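Local atomic coordinates of carbohydrate binding module family 33 and 10 domain protein (Teredinibacter turnerae, PDB entry 6RW7), a protein that is an AA10 lytic polysaccharide monooxygenase, a copper enzyme that probably binds cellulose and cleaves it oxidatively, here seen as its catalytic domain. Residues F116-P121 and N171-S176; R178-A183 and C198-F203. All blocks are in the same frame, centred on the assembly; numbering follows the deposited sequence.

Interaction 1 (F116-P121 and N171-S176); sequences FYITKP and NVPSRS
Arg175 reaches Thr119 at one end of the two-sheet, immunoglobulin-like beta sandwich of this AA10 domain. Strands 111-118 and 165-172 belong to different sheets, and the contact forms where both strands end and pass into loops. NE and NH2 of Arg175 both point their N-H at one carbonyl oxygen, Thr119 O, and each N to O distance is 2.9 Å. The oxygen lies in the guanidinium plane, and the N-H to O angles are 148° at NH2 and 151° at NE. On the remaining nitrogen, NH1 of Arg175 donates to Ser174 O of its own loop at 2.8 Å, so the rotation of the group is fixed from two edges. Glu137 adds a salt bridge to NH2. The chain gets there by a bend at its second torsion (chi2 -68°). The proline ring of Pro121 packs over one face of the guanidinium, its CD 3.5 Å from Arg175 NH2. The apolar contacts centre on Ile118. It runs alongside the arginine in the opposite sense, with Ile118 CD1 3.8 Å from Arg175 CG. Ile118 CG2 meets Pro173 CG at 4.0 Å. An alanine in place of Arg175 would probably leave Thr119 O without both donors, Glu137 without its charge partner and Ile118 and Pro121 less covered. At the outer end one water joins the loops, donating to Pro121 O at 2.8 Å and accepting from Ser176 N.

Interaction 2 (R178-A183 and C198-F203); sequences RHVIFA and CVDVDF
His179 pairs with Val201, and Ile181 with Val199, in the antiparallel beta hairpin of strands 178-187 and 193-202. The hairpin forms part of one sheet of the LPMO beta sandwich. Two pairs of backbone hydrogen bonds hold it. The shortest, Val199 N to Ile181 O, is 2.8 Å. The longest, Val201 N to His179 O, is 3.1 Å. The strand directions are 161° apart.

Side chains alternate between the faces. On the face of His179, Ile181, Val199 and Val201, Ile181 CD1 meets Val201 CG2 at 4.3 Å. Phe203 lies just past the strand. Its CE1 is 3.9 Å from His179 CB, which lies at the edge of the Phe203 ring. On the other face, Val180 and Asp200 stand next to each other, Val180 CG2 against Asp200 OD1. Cys198 SG sits at the edge of the Phe182 ring, 4.0 Å from Phe182 CD1. Arg178 has CG anti to the backbone N (chi1 -167°) and an extended chain, which carries its guanidinium along this face to Asp200. The salt bridge is long, 3.7 Å from Arg178 NH1 to Asp200 OD1, and the two planes are 77° apart. A water bridges the gap: it accepts from Arg178 NE at 2.7 Å and donates to both Asp200 OD1 and His179 O.

The next shell fixes these groups. Cys198 is tied by a disulfide to Cys68. The Phe182 ring meets Trp133 edge-to-face. Ile181 packs on Phe98 of the facing sheet, and Val199 on Ile4, which closes the sandwich core. The side chain of Val199 is about 9 Å from that of Glu5, a copper(II) ligand. Arg178 is held by Asn85 and by a cation-pi contact with Phe125. Arg10 is the stronger partner of Asp200, and with Arg178 it would probably favour the ionised carboxylate; its salt bridge runs from Arg10 NE to Asp200 OD2.

In the fold
The two contacts differ in depth. Interaction 2 is buried and holds neighbouring strands of one sheet by regular backbone bonds. Interaction 1 is partly buried, lies further from the chain centre and joins the ends of strands from two different sheets, with one arginine doing most of the polar work. Strand 111-118 of interaction 1 is the neighbour of strand 178-187 of interaction 2 in one sheet. Thr119 links them: its backbone oxygen serves interaction 1, while Thr119 OG1 makes a probable hydrogen bond to His179 ND1 at 2.7 Å. Arg175 O also packs against Phe203 CB. Ile118 of interaction 1 touches Ile181 and Phe203 of interaction 2, so the apolar core continues out toward the loops.

Interaction 1 (F116-P121 and N171-S176)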
# COMPACT_ATOMS: atom_id res chain seq x y z
N PHE A 116 2.85 -8.71 -0.60
CA PHE A 116 2.34 -8.08 0.63
C PHE A 116 3.22 -8.48 1.80
O PHE A 116 3.46 -9.68 2.01
CB PHE A 116 0.93 -8.55 0.95
CG PHE A 116 -0.12 -8.26 -0.10
CD1 PHE A 116 -0.23 -9.03 -1.24
CD2 PHE A 116 -0.98 -7.19 0.06
CE1 PHE A 116 -1.23 -8.77 -2.17
CE2 PHE A 116 -1.95 -6.92 -0.88
CZ PHE A 116 -2.07 -7.70 -1.99
N TYR A 117 3.59 -7.47 2.59
CA TYR A 117 4.32 -7.62 3.85
C TYR A 117 3.46 -7.07 4.98
O TYR A 117 2.68 -6.16 4.73
CB TYR A 117 5.63 -6.84 3.81
CG TYR A 117 6.67 -7.32 2.83
CD1 TYR A 117 6.60 -6.99 1.49
CD2 TYR A 117 7.77 -8.03 3.28
CE1 TYR A 117 7.58 -7.44 0.61
CE2 TYR A 117 8.78 -8.42 2.42
CZ TYR A 117 8.70 -8.10 1.08
OH TYR A 117 9.67 -8.53 0.20
N ILE A 118 3.66 -7.58 6.19
CA ILE A 118 2.96 -7.04 7.38
C ILE A 118 4.00 -6.75 8.44
O ILE A 118 5.08 -7.38 8.45
CB ILE A 118 1.84 -7.99 7.85
CG1 ILE A 118 0.90 -7.30 8.84
CG2 ILE A 118 2.40 -9.30 8.38
CD1 ILE A 118 -0.39 -8.04 9.02
N THR A 119 3.67 -5.83 9.34
CA THR A 119 4.50 -5.55 10.51
C THR A 119 4.68 -6.83 11.35
O THR A 119 3.81 -7.72 11.35
CB THR A 119 3.94 -4.35 11.28
OG1 THR A 119 2.52 -4.47 11.38
CG2 THR A 119 4.31 -3.03 10.62
N LYS A 120 5.80 -6.91 12.03
CA LYS A 120 6.13 -8.02 12.95
C LYS A 120 5.06 -8.10 14.03
O LYS A 120 4.41 -7.12 14.37
CB LYS A 120 7.50 -7.79 13.56
CG LYS A 120 8.66 -7.85 12.59
CD LYS A 120 9.98 -7.86 13.32
CE LYS A 120 11.10 -8.36 12.44
NZ LYS A 120 11.63 -7.27 11.63
N PRO A 121 4.86 -9.29 14.62
CA PRO A 121 3.79 -9.44 15.59
C PRO A 121 3.91 -8.53 16.82
O PRO A 121 2.90 -8.13 17.34
CB PRO A 121 3.82 -10.93 15.97
CG PRO A 121 5.14 -11.42 15.49
CD PRO A 121 5.56 -10.55 14.32
N ASN A 171 -3.70 -15.10 2.64
CA ASN A 171 -3.84 -15.57 4.04
C ASN A 171 -3.14 -14.56 4.94
O ASN A 171 -1.90 -14.59 5.04
CB ASN A 171 -3.24 -16.97 4.19
CG ASN A 171 -3.39 -17.53 5.58
OD1 ASN A 171 -4.31 -17.17 6.31
ND2 ASN A 171 -2.47 -18.41 5.96
N VAL A 172 -3.90 -13.70 5.60
CA VAL A 172 -3.35 -12.66 6.50
C VAL A 172 -2.95 -13.31 7.81
O VAL A 172 -3.75 -14.02 8.41
CB VAL A 172 -4.36 -11.53 6.69
CG1 VAL A 172 -3.82 -10.46 7.62
CG2 VAL A 172 -4.74 -10.89 5.35
N PRO A 173 -1.69 -13.11 8.26
CA PRO A 173 -1.24 -13.67 9.53
C PRO A 173 -2.05 -13.17 10.72
O PRO A 173 -2.59 -12.06 10.69
CB PRO A 173 0.21 -13.18 9.65
CG PRO A 173 0.64 -12.92 8.23
CD PRO A 173 -0.61 -12.42 7.55
N SER A 174 -2.11 -13.99 11.76
CA SER A 174 -2.77 -13.62 13.03
C SER A 174 -2.02 -12.43 13.60
O SER A 174 -0.77 -12.46 13.69
CB SER A 174 -2.77 -14.72 14.05
OG SER A 174 -3.47 -15.86 13.58
N ARG A 175 -2.76 -11.40 13.97
CA ARG A 175 -2.21 -10.17 14.56
C ARG A 175 -3.22 -9.65 15.56
O ARG A 175 -4.43 -10.02 15.47
CB ARG A 175 -1.95 -9.09 13.50
CG ARG A 175 -0.75 -9.36 12.60
CD ARG A 175 0.56 -9.29 13.36
NE ARG A 175 1.77 -9.47 12.54
CZ ARG A 175 2.30 -10.63 12.21
NH1 ARG A 175 1.75 -11.78 12.57
NH2 ARG A 175 3.43 -10.63 11.51
N SER A 176 -2.73 -8.85 16.49
CA SER A 176 -3.54 -8.10 17.47
C SER A 176 -3.17 -6.62 17.45
O SER A 176 -2.00 -6.29 17.31
CB SER A 176 -3.37 -8.70 18.85
OG SER A 176 -3.75 -10.07 18.81
O HOH W 1 0.19 -8.73 17.05

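Interaction 2 (R178-A183 and C198-F203)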
# COMPACT_ATOMS: atom_id res chain seq x y z
N ARG A 178 -2.69 -2.66 16.39
CA ARG A 178 -2.47 -1.80 15.23
C ARG A 178 -1.24 -2.25 14.46
O ARG A 178 -0.14 -2.32 15.00
CB ARG A 178 -2.33 -0.33 15.61
CG ARG A 178 -2.42 0.54 14.36
CD ARG A 178 -2.82 1.96 14.59
NE ARG A 178 -2.53 2.72 13.40
CZ ARG A 178 -2.88 3.99 13.22
NH1 ARG A 178 -2.57 4.60 12.08
NH2 ARG A 178 -3.56 4.65 14.15
N HIS A 179 -1.44 -2.47 13.16
CA HIS A 179 -0.41 -2.99 12.23
C HIS A 179 -0.44 -2.22 10.93
O HIS A 179 -1.35 -1.40 10.70
CB HIS A 179 -0.57 -4.50 12.06
CG HIS A 179 -0.13 -5.22 13.29
ND1 HIS A 179 1.21 -5.50 13.53
CD2 HIS A 179 -0.82 -5.62 14.39
CE1 HIS A 179 1.32 -6.08 14.70
NE2 HIS A 179 0.08 -6.14 15.28
N VAL A 180 0.56 -2.48 10.11
CA VAL A 180 0.63 -1.89 8.75
C VAL A 180 0.91 -3.01 7.77
O VAL A 180 1.77 -3.86 8.04
CB VAL A 180 1.72 -0.81 8.64
CG1 VAL A 180 1.72 -0.24 7.25
CG2 VAL A 180 1.54 0.29 9.67
N ILE A 181 0.20 -2.97 6.65
CA ILE A 181 0.49 -3.84 5.49
C ILE A 181 1.16 -2.98 4.42
O ILE A 181 0.64 -1.91 4.09
CB ILE A 181 -0.79 -4.55 5.01
CG1 ILE A 181 -1.26 -5.52 6.10
CG2 ILE A 181 -0.59 -5.23 3.66
CD1 ILE A 181 -2.64 -6.09 5.91
N PHE A 182 2.31 -3.44 3.93
CA PHE A 182 3.08 -2.79 2.85
C PHE A 182 2.94 -3.69 1.62
O PHE A 182 3.27 -4.88 1.68
CB PHE A 182 4.53 -2.55 3.29
CG PHE A 182 5.46 -2.33 2.13
CD1 PHE A 182 5.51 -1.08 1.54
CD2 PHE A 182 6.21 -3.35 1.59
CE1 PHE A 182 6.32 -0.86 0.44
CE2 PHE A 182 7.02 -3.13 0.49
CZ PHE A 182 7.05 -1.89 -0.08
N ALA A 183 2.44 -3.14 0.51
CA ALA A 183 2.08 -3.95 -0.67
C ALA A 183 2.67 -3.35 -1.94
O ALA A 183 2.80 -2.13 -2.07
CB ALA A 183 0.59 -4.04 -0.79
N CYS A 198 0.49 1.33 1.31
CA CYS A 198 0.43 0.95 2.74
C CYS A 198 -1.01 0.99 3.25
O CYS A 198 -1.74 1.93 2.92
CB CYS A 198 1.27 1.87 3.60
SG CYS A 198 3.02 1.42 3.51
N VAL A 199 -1.38 0.03 4.08
CA VAL A 199 -2.72 -0.05 4.70
C VAL A 199 -2.53 -0.06 6.22
O VAL A 199 -1.84 -0.97 6.74
CB VAL A 199 -3.49 -1.29 4.24
CG1 VAL A 199 -4.92 -1.21 4.72
CG2 VAL A 199 -3.44 -1.46 2.72
N ASP A 200 -3.20 0.86 6.90
CA ASP A 200 -3.23 0.93 8.38
C ASP A 200 -4.43 0.13 8.85
O ASP A 200 -5.58 0.49 8.51
CB ASP A 200 -3.29 2.40 8.82
CG ASP A 200 -2.02 3.16 8.50
OD1 ASP A 200 -1.02 2.96 9.19
OD2 ASP A 200 -2.03 3.90 7.51
N VAL A 201 -4.18 -0.95 9.60
CA VAL A 201 -5.24 -1.88 10.05
C VAL A 201 -5.18 -2.07 11.57
O VAL A 201 -4.10 -2.00 12.15
CB VAL A 201 -5.14 -3.21 9.31
CG1 VAL A 201 -5.64 -3.05 7.88
CG2 VAL A 201 -3.74 -3.78 9.37
N ASP A 202 -6.34 -2.27 12.17
CA ASP A 202 -6.49 -2.56 13.61
C ASP A 202 -7.16 -3.93 13.72
O ASP A 202 -8.31 -4.10 13.32
CB ASP A 202 -7.26 -1.46 14.31
CG ASP A 202 -7.54 -1.73 15.78
OD1 ASP A 202 -6.89 -2.62 16.36
OD2 ASP A 202 -8.47 -1.07 16.32
N PHE A 203 -6.42 -4.91 14.22
CA PHE A 203 -6.90 -6.29 14.40
C PHE A 203 -7.66 -6.44 15.73
O PHE A 203 -8.19 -7.52 15.97
CB PHE A 203 -5.73 -7.26 14.36
CG PHE A 203 -5.17 -7.45 12.97
CD1 PHE A 203 -4.19 -6.62 12.48
CD2 PHE A 203 -5.63 -8.47 12.17
CE1 PHE A 203 -3.64 -6.83 11.22
CE2 PHE A 203 -5.07 -8.70 10.92
CZ PHE A 203 -4.10 -7.86 10.42
O HOH W 2 -1.39 1.33 11.45